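Putative L-alanine-DL-glutamate epimerase (Burkholderia xenovorans LB400, PDB 3SN4) probably works as a racemase or epimerase of the mandelate racemase/muconate lactonizing enzyme family, with 2-oxoglutarate held here at a magnesium ion. Local coordinates at residues L218-N223 with F242-D247. Sequence-based numbering, arbitrary orientation.
Sequences LDLNFN and FWVEID. With MG (magnesium ion), chain B; AKG (2-oxoglutaric acid), chain C.
D219 and E245 sit side by side on neighbouring parallel strands and reach for one magnesium ion, with D219 OD2 and E245 OE1 each 2.1 Å from the metal. From CB outward, E245 runs along D219: its CB lies 3.5 Å from D219 OD1, and CG, swung anti to the backbone N (chi1 -166°), keeps beside that carboxylate. At CD the chain, extended all the way, brings the two carboxylates into a stack, planes 27° apart. OE1 then takes the metal, while OE2 turns aside, accepting a bent hydrogen bond from W243 NE1 and forming a salt bridge with K163. The metal and K163 probably offset the repulsion between the two acids. The 2-oxoglutarate chelates the magnesium through O2 and O5; a water and E269 complete the shell.

D219 OD1 closes an Asx turn, accepting from N221 N at 2.8 Å. N221 ND2 gives a weak hydrogen bond to 2-oxoglutarate O5, while N165 holds N221 OD1, probably fixing the amide's rotation. Further along, D247 CB rests over the centre of the F222 ring, a CH-pi contact 3.4 Å from the centroid.

Backbone hydrogen bonds E245 N to L218 O and L220 N to E245 O join the two segments. Away from the metal, L220 CD1 presses on V244 CG1 at 3.4 Å, tighter than usual van der Waals contact, and Y229, I232 and L233 of helix 226-235 cover this patch. That helix is the crossover of the beta-alpha-beta unit joining strands 215-219 and 243-245, set between strands 161-168 and 265-267 in the enolase-type barrel, where metal ligands project from successive strand ends.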
loop_
_atom_site.group_PDB
_atom_site.type_symbol
_atom_site.label_atom_id
_atom_site.label_comp_id
_atom_site.label_asym_id
_atom_site.label_seq_id
_atom_site.Cartn_x
_atom_site.Cartn_y
_atom_site.Cartn_z
ATOM N N LEU A 218 -28.137 17.776 -1.852
ATOM C CA LEU A 218 -28.842 16.763 -1.075
ATOM C C LEU A 218 -27.975 16.357 0.106
ATOM O O LEU A 218 -26.804 15.990 -0.070
ATOM C CB LEU A 218 -29.168 15.559 -1.949
ATOM C CG LEU A 218 -29.902 14.348 -1.351
ATOM C CD1 LEU A 218 -31.312 14.683 -0.806
ATOM C CD2 LEU A 218 -29.960 13.258 -2.395
ATOM N N ASP A 219 -28.558 16.417 1.307
ATOM C CA ASP A 219 -27.879 15.967 2.528
ATOM C C ASP A 219 -28.539 14.700 3.023
ATOM O O ASP A 219 -29.747 14.677 3.293
ATOM C CB ASP A 219 -27.906 17.062 3.587
ATOM C CG ASP A 219 -26.919 16.832 4.733
ATOM O OD1 ASP A 219 -26.397 15.704 4.938
ATOM O OD2 ASP A 219 -26.684 17.816 5.469
ATOM N N LEU A 220 -27.728 13.641 3.112
ATOM C CA LEU A 220 -28.143 12.334 3.625
ATOM C C LEU A 220 -27.653 12.079 5.058
ATOM O O LEU A 220 -27.987 11.049 5.656
ATOM C CB LEU A 220 -27.640 11.239 2.676
ATOM C CG LEU A 220 -28.048 11.398 1.182
ATOM C CD1 LEU A 220 -27.309 10.335 0.302
ATOM C CD2 LEU A 220 -29.558 11.303 1.029
ATOM N N ASN A 221 -26.904 13.029 5.613
ATOM C CA ASN A 221 -26.445 13.009 7.018
ATOM C C ASN A 221 -25.865 11.617 7.350
ATOM O O ASN A 221 -25.104 11.084 6.540
ATOM C CB ASN A 221 -27.561 13.425 7.978
ATOM C CG ASN A 221 -28.053 14.832 7.744
ATOM O OD1 ASN A 221 -29.071 15.037 7.089
ATOM N ND2 ASN A 221 -27.338 15.810 8.290
ATOM N N PHE A 222 -26.224 11.037 8.496
ATOM C CA PHE A 222 -25.766 9.699 8.888
ATOM C C PHE A 222 -26.873 8.644 8.647
ATOM O O PHE A 222 -26.943 7.629 9.375
ATOM C CB PHE A 222 -25.415 9.649 10.386
ATOM C CG PHE A 222 -24.189 10.442 10.801
ATOM C CD1 PHE A 222 -22.931 9.818 10.876
ATOM C CD2 PHE A 222 -24.307 11.761 11.236
ATOM C CE1 PHE A 222 -21.789 10.519 11.322
ATOM C CE2 PHE A 222 -23.185 12.476 11.678
ATOM C CZ PHE A 222 -21.911 11.841 11.741
ATOM N N ASN A 223 -27.708 8.832 7.622
ATOM C CA ASN A 223 -28.946 8.032 7.520
ATOM C C ASN A 223 -28.883 6.710 6.776
ATOM O O ASN A 223 -29.918 6.068 6.549
ATOM C CB ASN A 223 -30.062 8.918 6.970
ATOM C CG ASN A 223 -30.492 9.985 7.973
ATOM O OD1 ASN A 223 -30.640 9.714 9.179
ATOM N ND2 ASN A 223 -30.699 11.193 7.487
ATOM N N PHE A 242 -25.593 19.410 -7.137
ATOM C CA PHE A 242 -24.404 20.216 -6.799
ATOM C C PHE A 242 -23.462 19.416 -5.876
ATOM O O PHE A 242 -22.246 19.370 -6.101
ATOM C CB PHE A 242 -24.890 21.524 -6.150
ATOM C CG PHE A 242 -23.812 22.491 -5.752
ATOM C CD1 PHE A 242 -23.501 23.574 -6.549
ATOM C CD2 PHE A 242 -23.164 22.368 -4.540
ATOM C CE1 PHE A 242 -22.523 24.508 -6.158
ATOM C CE2 PHE A 242 -22.189 23.288 -4.144
ATOM C CZ PHE A 242 -21.884 24.364 -4.933
ATOM N N TRP A 243 -24.031 18.803 -4.844
ATOM C CA TRP A 243 -23.354 17.766 -4.081
ATOM C C TRP A 243 -24.336 16.867 -3.379
ATOM O O TRP A 243 -25.506 17.219 -3.236
ATOM C CB TRP A 243 -22.310 18.323 -3.106
ATOM C CG TRP A 243 -22.774 18.925 -1.815
ATOM C CD1 TRP A 243 -23.749 18.473 -0.975
ATOM C CD2 TRP A 243 -22.202 20.066 -1.181
ATOM N NE1 TRP A 243 -23.847 19.292 0.129
ATOM C CE2 TRP A 243 -22.889 20.267 0.028
ATOM C CE3 TRP A 243 -21.185 20.956 -1.534
ATOM C CZ2 TRP A 243 -22.599 21.319 0.880
ATOM C CZ3 TRP A 243 -20.898 22.002 -0.682
ATOM C CH2 TRP A 243 -21.597 22.165 0.517
ATOM N N VAL A 244 -23.842 15.695 -2.974
ATOM C CA VAL A 244 -24.533 14.814 -2.046
ATOM C C VAL A 244 -23.664 14.704 -0.802
ATOM O O VAL A 244 -22.480 14.362 -0.876
ATOM C CB VAL A 244 -24.787 13.433 -2.614
ATOM C CG1 VAL A 244 -25.592 12.578 -1.621
ATOM C CG2 VAL A 244 -25.535 13.506 -3.962
ATOM N N GLU A 245 -24.272 15.022 0.329
ATOM C CA GLU A 245 -23.596 15.160 1.589
ATOM C C GLU A 245 -23.853 13.916 2.399
ATOM O O GLU A 245 -25.003 13.486 2.564
ATOM C CB GLU A 245 -24.141 16.391 2.288
ATOM C CG GLU A 245 -23.356 16.924 3.481
ATOM C CD GLU A 245 -23.859 18.322 3.879
ATOM O OE1 GLU A 245 -23.776 18.658 5.059
ATOM O OE2 GLU A 245 -24.356 19.077 3.014
ATOM N N ILE A 246 -22.773 13.331 2.902
ATOM C CA ILE A 246 -22.829 12.036 3.589
ATOM C C ILE A 246 -21.867 12.125 4.760
ATOM O O ILE A 246 -20.666 12.351 4.573
ATOM C CB ILE A 246 -22.398 10.896 2.659
ATOM C CG1 ILE A 246 -23.417 10.691 1.530
ATOM C CG2 ILE A 246 -22.219 9.552 3.431
ATOM C CD1 ILE A 246 -22.923 9.750 0.411
ATOM N N ASP A 247 -22.374 11.950 5.965
ATOM C CA ASP A 247 -21.508 11.843 7.125
ATOM C C ASP A 247 -21.200 10.395 7.473
ATOM O O ASP A 247 -22.101 9.542 7.469
ATOM C CB ASP A 247 -22.130 12.530 8.315
ATOM C CG ASP A 247 -22.356 13.990 8.072
ATOM O OD1 ASP A 247 -21.388 14.715 7.727
ATOM O OD2 ASP A 247 -23.517 14.391 8.235
HETATM MG MG MG B . -25.007 18.190 6.700
HETATM C C1 AKG C . -26.227 20.594 7.810
HETATM O O1 AKG C . -26.538 21.774 8.144
HETATM O O2 AKG C . -25.640 20.367 6.705
HETATM C C2 AKG C . -26.511 19.452 8.722
HETATM O O5 AKG C . -26.359 18.295 8.337
HETATM C C3 AKG C . -26.910 19.619 10.169
HETATM C C4 AKG C . -28.402 19.570 10.547
HETATM C C5 AKG C . -29.296 18.418 10.120
HETATM O O3 AKG C . -29.674 18.399 8.924
HETATM O O4 AKG C . -29.677 17.569 10.980
HETATM O O HOH W 1 -24.540 16.205 6.804
HETATM O O HOH W 2 -25.065 15.281 9.970
#